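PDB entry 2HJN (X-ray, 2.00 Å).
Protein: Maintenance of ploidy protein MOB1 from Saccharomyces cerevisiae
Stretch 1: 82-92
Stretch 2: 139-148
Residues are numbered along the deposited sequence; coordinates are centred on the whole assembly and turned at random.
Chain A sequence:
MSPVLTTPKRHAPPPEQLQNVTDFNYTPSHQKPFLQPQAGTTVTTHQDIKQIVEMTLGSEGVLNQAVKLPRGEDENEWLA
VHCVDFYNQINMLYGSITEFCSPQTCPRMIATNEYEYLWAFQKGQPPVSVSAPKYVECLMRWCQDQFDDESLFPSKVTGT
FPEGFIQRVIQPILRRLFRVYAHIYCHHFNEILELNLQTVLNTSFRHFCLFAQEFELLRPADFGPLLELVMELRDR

Stretch 1 (82-92) HCVDFYNQINM
Stretch 2 (139-148) LMRWCQDQFD

Where helix axes stand well apart, large side chains can bridge the space between them, and Mob1 offers a compact example. Residues 82-92 are helical throughout, with phi/psi near -65/-40 and regular i to i+4 bonds such as Asn91 N to Tyr87 O at 2.9 Å. Residues 139-147 form a second helix, after which Asp148 (-90/-1) leaves the helical run. The two axes run roughly antiparallel, at 153° between N-to-C directions, and come no closer than 11.4 Å. Two pairs set the register: the CA atoms of Val84 and Phe147 lie 7.4 Å apart, those of Tyr87 and Met140 7.8 Å. Between them the stretches bury 442 Å², both sides summed.

The principal bump is Tyr87. Its CA-to-CB bond points toward the partner helix, and chi1 of 162° (t) with chi2 of 93° drives the ring into a hollow lined by Met140, Cys143, Gln144 and Phe147. The short Cys143 (chi1 m) meets the ring with its CB, 4.0 Å from Tyr87 CD1, while Cys143 SG lies farther off, 4.8 Å from the same CD1. Met140, present as selenomethionine (chi1 and chi2 both m, chi3 -91°), bends its flexible chain alongside, bringing CE to 3.5 Å from Tyr87 CE1 and its SE to 4.8 Å from the ring centroid, oblique to the ring. Met140 CE also packs 3.8 Å from Ile90 CG2 (Ile90 chi1 m, chi2 t) and 3.8 Å from Asn91 CB.

Phe147 (chi1 m, chi2 139°) is the answering bump, fitting against Cys83, Val84 and Tyr87. Its edge meets the face of Tyr87 in an offset aromatic pair, centroids 5.7 Å apart and planes at 81°, while Phe147 CE1 lies 3.7 Å from Tyr87 CB. Val84 (t) covers one face of the phenyl ring, with CG2 3.7 Å from the centroid of Phe147; Cys83 (t) places SG at the ring edge, 3.9 Å from Phe147 CE2.

The buried Tyr87 keeps its polar tip satisfied. Arg141 starts away from the first helix, but its m, m, p chain with chi4 of 76° curls back so that NH2 donates to Tyr87 OH at 3.1 Å, an N-H...O angle of 146°. Gln144 (m, t, chi3 -72°) accepts at OE1 from Arg141 NE, 2.7 Å away within the same helix, and its CD lies 3.1 Å from Tyr87 OH. Thus apolar bulk fills the hollow while polar groups gather around the one hydroxyl.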

ATOM      1  N   HIS A  82     -11.348  -2.903 -16.289  1.00 18.98           N
ATOM      2  CA  HIS A  82     -10.346  -1.918 -15.936  1.00 19.09           C
ATOM      3  C   HIS A  82     -10.794  -0.827 -14.984  1.00 18.63           C
ATOM      4  O   HIS A  82      -9.968  -0.311 -14.254  1.00 16.47           O
ATOM      5  CB  HIS A  82      -9.688  -1.323 -17.173  1.00 19.69           C
ATOM      6  CG  HIS A  82      -8.892  -2.339 -17.924  1.00 23.78           C
ATOM      7  ND1 HIS A  82      -7.549  -2.546 -17.698  1.00 25.70           N
ATOM      8  CD2 HIS A  82      -9.280  -3.281 -18.809  1.00 22.46           C
ATOM      9  CE1 HIS A  82      -7.133  -3.550 -18.445  1.00 28.59           C
ATOM     10  NE2 HIS A  82      -8.162  -4.012 -19.134  1.00 30.44           N
ATOM     11  N   CYS A  83     -12.075  -0.446 -15.023  1.00 18.05           N
ATOM     12  CA  CYS A  83     -12.594   0.542 -14.080  1.00 18.38           C
ATOM     13  C   CYS A  83     -12.519   0.012 -12.623  1.00 16.78           C
ATOM     14  O   CYS A  83     -12.075   0.718 -11.738  1.00 18.29           O
ATOM     15  CB  CYS A  83     -14.021   0.957 -14.497  1.00 18.22           C
ATOM     16  SG  CYS A  83     -14.701   2.382 -13.631  1.00 23.37           S
ATOM     17  N   VAL A  84     -12.916  -1.239 -12.376  1.00 16.41           N
ATOM     18  CA  VAL A  84     -12.758  -1.840 -11.025  1.00 16.05           C
ATOM     19  C   VAL A  84     -11.270  -1.986 -10.642  1.00 16.80           C
ATOM     20  O   VAL A  84     -10.896  -1.695  -9.503  1.00 18.03           O
ATOM     21  CB  VAL A  84     -13.478  -3.192 -10.872  1.00 15.20           C
ATOM     22  CG1 VAL A  84     -13.141  -3.857  -9.549  1.00 14.67           C
ATOM     23  CG2 VAL A  84     -15.016  -3.045 -11.037  1.00 14.72           C
ATOM     24  N   ASP A  85     -10.432  -2.413 -11.589  1.00 17.21           N
ATOM     25  CA  ASP A  85      -8.975  -2.451 -11.344  1.00 17.90           C
ATOM     26  C   ASP A  85      -8.387  -1.071 -10.997  1.00 16.03           C
ATOM     27  O   ASP A  85      -7.513  -0.992 -10.142  1.00 15.41           O
ATOM     28  CB  ASP A  85      -8.212  -2.976 -12.558  1.00 19.33           C
ATOM     29  CG  ASP A  85      -8.470  -4.478 -12.842  1.00 25.79           C
ATOM     30  OD1 ASP A  85      -8.985  -5.220 -11.936  1.00 29.02           O
ATOM     31  OD2 ASP A  85      -8.129  -4.903 -13.986  1.00 27.78           O
ATOM     32  N   PHE A  86      -8.822   0.003 -11.651  1.00 13.26           N
ATOM     33  CA  PHE A  86      -8.266   1.334 -11.321  1.00 13.96           C
ATOM     34  C   PHE A  86      -8.675   1.837  -9.934  1.00 12.01           C
ATOM     35  O   PHE A  86      -7.891   2.457  -9.187  1.00 10.10           O
ATOM     36  CB  PHE A  86      -8.648   2.366 -12.379  1.00 15.43           C
ATOM     37  CG  PHE A  86      -7.946   2.155 -13.706  1.00 19.17           C
ATOM     38  CD1 PHE A  86      -6.645   1.700 -13.747  1.00 18.38           C
ATOM     39  CD2 PHE A  86      -8.607   2.410 -14.899  1.00 21.95           C
ATOM     40  CE1 PHE A  86      -5.992   1.482 -14.984  1.00 23.60           C
ATOM     41  CE2 PHE A  86      -7.963   2.209 -16.146  1.00 24.24           C
ATOM     42  CZ  PHE A  86      -6.669   1.731 -16.190  1.00 19.10           C
ATOM     43  N   TYR A  87      -9.908   1.516  -9.592  1.00  9.93           N
ATOM     44  CA  TYR A  87     -10.448   1.812  -8.249  1.00 11.06           C
ATOM     45  C   TYR A  87      -9.558   1.098  -7.208  1.00 11.82           C
ATOM     46  O   TYR A  87      -9.178   1.655  -6.170  1.00 12.76           O
ATOM     47  CB  TYR A  87     -11.903   1.310  -8.123  1.00  9.50           C
ATOM     48  CG  TYR A  87     -12.316   1.195  -6.661  1.00 10.75           C
ATOM     49  CD1 TYR A  87     -12.964   2.263  -6.042  1.00  9.64           C
ATOM     50  CD2 TYR A  87     -12.008   0.056  -5.886  1.00 12.07           C
ATOM     51  CE1 TYR A  87     -13.347   2.208  -4.709  1.00  9.85           C
ATOM     52  CE2 TYR A  87     -12.356   0.010  -4.524  1.00 13.72           C
ATOM     53  CZ  TYR A  87     -13.023   1.109  -3.956  1.00  9.87           C
ATOM     54  OH  TYR A  87     -13.373   1.184  -2.638  1.00 10.50           O
ATOM     55  N   ASN A  88      -9.220  -0.151  -7.491  1.00 11.89           N
ATOM     56  CA  ASN A  88      -8.445  -0.921  -6.521  1.00 12.57           C
ATOM     57  C   ASN A  88      -6.991  -0.406  -6.345  1.00 11.65           C
ATOM     58  O   ASN A  88      -6.463  -0.412  -5.231  1.00  8.71           O
ATOM     59  CB  ASN A  88      -8.480  -2.465  -6.860  1.00 12.46           C
ATOM     60  CG  ASN A  88      -9.732  -3.200  -6.345  1.00 14.98           C
ATOM     61  OD1 ASN A  88     -10.376  -2.797  -5.391  1.00 14.44           O
ATOM     62  ND2 ASN A  88     -10.022  -4.366  -6.961  1.00 13.84           N
ATOM     63  N   GLN A  89      -6.347   0.043  -7.427  1.00 12.20           N
ATOM     64  CA  GLN A  89      -5.021   0.694  -7.322  1.00 14.74           C
ATOM     65  C   GLN A  89      -5.098   1.997  -6.494  1.00 13.66           C
ATOM     66  O   GLN A  89      -4.198   2.295  -5.664  1.00 13.31           O
ATOM     67  CB  GLN A  89      -4.436   0.944  -8.749  1.00 13.36           C
ATOM     68  CG  GLN A  89      -4.165  -0.399  -9.512  1.00 18.08           C
ATOM     69  CD  GLN A  89      -3.748  -0.210 -10.944  1.00 21.44           C
ATOM     70  OE1 GLN A  89      -3.170   0.824 -11.289  1.00 29.73           O
ATOM     71  NE2 GLN A  89      -4.032  -1.219 -11.810  1.00 28.63           N
ATOM     72  N   ILE A  90      -6.174   2.773  -6.670  1.00 14.49           N
ATOM     73  CA  ILE A  90      -6.316   4.101  -5.962  1.00 12.71           C
ATOM     74  C   ILE A  90      -6.626   3.841  -4.472  1.00 12.80           C
ATOM     75  O   ILE A  90      -6.057   4.463  -3.587  1.00 12.31           O
ATOM     76  CB  ILE A  90      -7.403   4.971  -6.623  1.00 11.72           C
ATOM     77  CG1 ILE A  90      -6.933   5.503  -7.969  1.00 16.01           C
ATOM     78  CG2 ILE A  90      -7.771   6.156  -5.730  1.00 15.68           C
ATOM     79  CD1 ILE A  90      -8.156   5.985  -8.892  1.00 14.98           C
ATOM     80  N   ASN A  91      -7.481   2.855  -4.216  1.00 12.44           N
ATOM     81  CA  ASN A  91      -7.710   2.336  -2.871  1.00 13.19           C
ATOM     82  C   ASN A  91      -6.411   1.908  -2.148  1.00 13.73           C
ATOM     83  O   ASN A  91      -6.200   2.298  -0.977  1.00 15.32           O
ATOM     84  CB  ASN A  91      -8.708   1.135  -2.895  1.00 10.29           C
ATOM     85  CG  ASN A  91      -9.089   0.697  -1.507  1.00 12.96           C
ATOM     86  OD1 ASN A  91      -9.709   1.473  -0.743  1.00 13.07           O
ATOM     87  ND2 ASN A  91      -8.715  -0.538  -1.138  1.00 11.98           N
HETATM   88  N   MSE A  92      -5.549   1.144  -2.833  1.00 14.03           N
HETATM   89  CA  MSE A  92      -4.268   0.712  -2.244  1.00 14.20           C
HETATM   90  C   MSE A  92      -3.337   1.906  -2.003  1.00 13.20           C
HETATM   91  O   MSE A  92      -2.717   2.022  -0.925  1.00 11.75           O
HETATM   92  CB  MSE A  92      -3.596  -0.387  -3.110  1.00 16.08           C
HETATM   93  CG  MSE A  92      -2.150  -0.791  -2.618  1.00 14.73           C
HETATM   94 SE   MSE A  92      -0.775   0.464  -3.247  1.00 20.80          SE
HETATM   95  CE  MSE A  92      -0.955  -0.048  -5.120  1.00 20.94           C
ATOM     96  N   LEU A 139     -16.693   9.494  -2.169  1.00 13.84           N
ATOM     97  CA  LEU A 139     -16.488   9.168  -3.567  1.00 13.89           C
ATOM     98  C   LEU A 139     -16.232   7.695  -3.758  1.00 13.10           C
ATOM     99  O   LEU A 139     -16.845   7.095  -4.643  1.00 13.12           O
ATOM    100  CB  LEU A 139     -15.328   9.947  -4.218  1.00 14.49           C
ATOM    101  CG  LEU A 139     -14.856   9.719  -5.662  1.00 16.21           C
ATOM    102  CD1 LEU A 139     -14.019  10.916  -6.141  1.00 19.57           C
ATOM    103  CD2 LEU A 139     -13.930   8.568  -5.824  1.00 20.93           C
HETATM  104  N   MSE A 140     -15.295   7.131  -2.996  1.00 12.55           N
HETATM  105  CA  MSE A 140     -14.924   5.699  -3.151  1.00 13.00           C
HETATM  106  C   MSE A 140     -16.087   4.790  -2.785  1.00 13.46           C
HETATM  107  O   MSE A 140     -16.334   3.820  -3.486  1.00 14.65           O
HETATM  108  CB  MSE A 140     -13.720   5.345  -2.292  1.00 12.43           C
HETATM  109  CG  MSE A 140     -12.456   6.113  -2.687  1.00 13.90           C
HETATM  110 SE   MSE A 140     -11.769   5.740  -4.534  1.00 18.39          SE
HETATM  111  CE  MSE A 140     -10.598   4.298  -3.947  1.00 17.25           C
ATOM    112  N   ARG A 141     -16.798   5.078  -1.690  1.00 14.64           N
ATOM    113  CA  ARG A 141     -18.017   4.306  -1.327  1.00 15.46           C
ATOM    114  C   ARG A 141     -19.101   4.440  -2.417  1.00 15.22           C
ATOM    115  O   ARG A 141     -19.823   3.504  -2.669  1.00 15.01           O
ATOM    116  CB  ARG A 141     -18.624   4.738   0.037  1.00 15.79           C
ATOM    117  CG  ARG A 141     -17.838   4.337   1.347  1.00 17.13           C
ATOM    118  CD  ARG A 141     -17.291   2.879   1.442  1.00 16.31           C
ATOM    119  NE  ARG A 141     -16.098   2.597   0.610  1.00 15.06           N
ATOM    120  CZ  ARG A 141     -14.853   2.974   0.858  1.00 12.31           C
ATOM    121  NH1 ARG A 141     -14.530   3.717   1.908  1.00 13.00           N
ATOM    122  NH2 ARG A 141     -13.901   2.620   0.014  1.00 13.98           N
ATOM    123  N   TRP A 142     -19.211   5.613  -3.033  1.00 15.25           N
ATOM    124  CA  TRP A 142     -20.135   5.792  -4.192  1.00 16.25           C
ATOM    125  C   TRP A 142     -19.721   4.894  -5.398  1.00 15.83           C
ATOM    126  O   TRP A 142     -20.585   4.275  -6.075  1.00 14.29           O
ATOM    127  CB  TRP A 142     -20.262   7.280  -4.603  1.00 15.63           C
ATOM    128  CG  TRP A 142     -21.117   7.473  -5.842  1.00 16.57           C
ATOM    129  CD1 TRP A 142     -22.474   7.619  -5.911  1.00 17.72           C
ATOM    130  CD2 TRP A 142     -20.634   7.512  -7.172  1.00 18.62           C
ATOM    131  NE1 TRP A 142     -22.872   7.783  -7.231  1.00 18.81           N
ATOM    132  CE2 TRP A 142     -21.756   7.701  -8.028  1.00 17.73           C
ATOM    133  CE3 TRP A 142     -19.348   7.457  -7.734  1.00 13.03           C
ATOM    134  CZ2 TRP A 142     -21.630   7.771  -9.414  1.00 17.60           C
ATOM    135  CZ3 TRP A 142     -19.234   7.494  -9.142  1.00 15.38           C
ATOM    136  CH2 TRP A 142     -20.362   7.687  -9.954  1.00 17.37           C
ATOM    137  N   CYS A 143     -18.411   4.812  -5.669  1.00 15.33           N
ATOM    138  CA  CYS A 143     -17.947   3.927  -6.752  1.00 15.37           C
ATOM    139  C   CYS A 143     -18.329   2.459  -6.502  1.00 15.21           C
ATOM    140  O   CYS A 143     -18.778   1.775  -7.428  1.00 14.85           O
ATOM    141  CB  CYS A 143     -16.426   4.059  -6.985  1.00 15.35           C
ATOM    142  SG  CYS A 143     -15.930   5.636  -7.670  1.00 16.49           S
ATOM    143  N   GLN A 144     -18.092   1.977  -5.279  1.00 15.46           N
ATOM    144  CA  GLN A 144     -18.468   0.615  -4.887  1.00 16.06           C
ATOM    145  C   GLN A 144     -19.967   0.358  -5.029  1.00 16.08           C
ATOM    146  O   GLN A 144     -20.363  -0.716  -5.471  1.00 14.55           O
ATOM    147  CB  GLN A 144     -18.000   0.269  -3.451  1.00 16.05           C
ATOM    148  CG  GLN A 144     -16.484   0.248  -3.302  1.00 13.22           C
ATOM    149  CD  GLN A 144     -16.054  -0.301  -1.985  1.00 17.81           C
ATOM    150  OE1 GLN A 144     -16.217   0.366  -0.952  1.00 13.47           O
ATOM    151  NE2 GLN A 144     -15.532  -1.553  -1.988  1.00 16.07           N
ATOM    152  N   ASP A 145     -20.796   1.327  -4.637  1.00 15.97           N
ATOM    153  CA  ASP A 145     -22.224   1.228  -4.873  1.00 17.21           C
ATOM    154  C   ASP A 145     -22.571   1.106  -6.356  1.00 17.53           C
ATOM    155  O   ASP A 145     -23.507   0.384  -6.694  1.00 16.79           O
ATOM    156  CB  ASP A 145     -23.023   2.370  -4.204  1.00 17.71           C
ATOM    157  CG  ASP A 145     -22.957   2.330  -2.667  1.00 20.69           C
ATOM    158  OD1 ASP A 145     -22.704   1.251  -2.061  1.00 23.15           O
ATOM    159  OD2 ASP A 145     -23.169   3.401  -2.063  1.00 26.04           O
ATOM    160  N   GLN A 146     -21.833   1.765  -7.263  1.00 17.06           N
ATOM    161  CA  GLN A 146     -22.108   1.542  -8.702  1.00 17.72           C
ATOM    162  C   GLN A 146     -21.644   0.141  -9.107  1.00 17.70           C
ATOM    163  O   GLN A 146     -22.387  -0.569  -9.789  1.00 17.89           O
ATOM    164  CB  GLN A 146     -21.445   2.604  -9.604  1.00 18.22           C
ATOM    165  CG  GLN A 146     -21.656   4.066  -9.172  1.00 19.82           C
ATOM    166  CD  GLN A 146     -23.109   4.413  -8.686  1.00 27.69           C
ATOM    167  OE1 GLN A 146     -24.021   4.551  -9.517  1.00 24.58           O
ATOM    168  NE2 GLN A 146     -23.296   4.620  -7.341  1.00 25.86           N
ATOM    169  N   PHE A 147     -20.437  -0.277  -8.674  1.00 16.29           N
ATOM    170  CA  PHE A 147     -19.928  -1.630  -9.053  1.00 16.10           C
ATOM    171  C   PHE A 147     -20.899  -2.718  -8.569  1.00 16.77           C
ATOM    172  O   PHE A 147     -21.050  -3.783  -9.189  1.00 15.90           O
ATOM    173  CB  PHE A 147     -18.511  -1.904  -8.483  1.00 14.77           C
ATOM    174  CG  PHE A 147     -17.438  -0.944  -8.946  1.00 13.55           C
ATOM    175  CD1 PHE A 147     -16.478  -0.461  -8.038  1.00 13.16           C
ATOM    176  CD2 PHE A 147     -17.391  -0.483 -10.272  1.00 15.88           C
ATOM    177  CE1 PHE A 147     -15.482   0.438  -8.442  1.00 12.67           C
ATOM    178  CE2 PHE A 147     -16.396   0.433 -10.687  1.00 16.87           C
ATOM    179  CZ  PHE A 147     -15.417   0.889  -9.739  1.00 13.41           C
ATOM    180  N   ASP A 148     -21.563  -2.452  -7.447  1.00 18.20           N
ATOM    181  CA  ASP A 148     -22.399  -3.491  -6.790  1.00 19.93           C
ATOM    182  C   ASP A 148     -23.866  -3.468  -7.305  1.00 20.69           C
ATOM    183  O   ASP A 148     -24.715  -4.280  -6.884  1.00 21.63           O
ATOM    184  CB  ASP A 148     -22.368  -3.299  -5.271  1.00 18.89           C
ATOM    185  CG  ASP A 148     -21.096  -3.833  -4.624  1.00 22.09           C
ATOM    186  OD1 ASP A 148     -20.293  -4.546  -5.273  1.00 23.61           O
ATOM    187  OD2 ASP A 148     -20.905  -3.550  -3.434  1.00 24.23           O
TER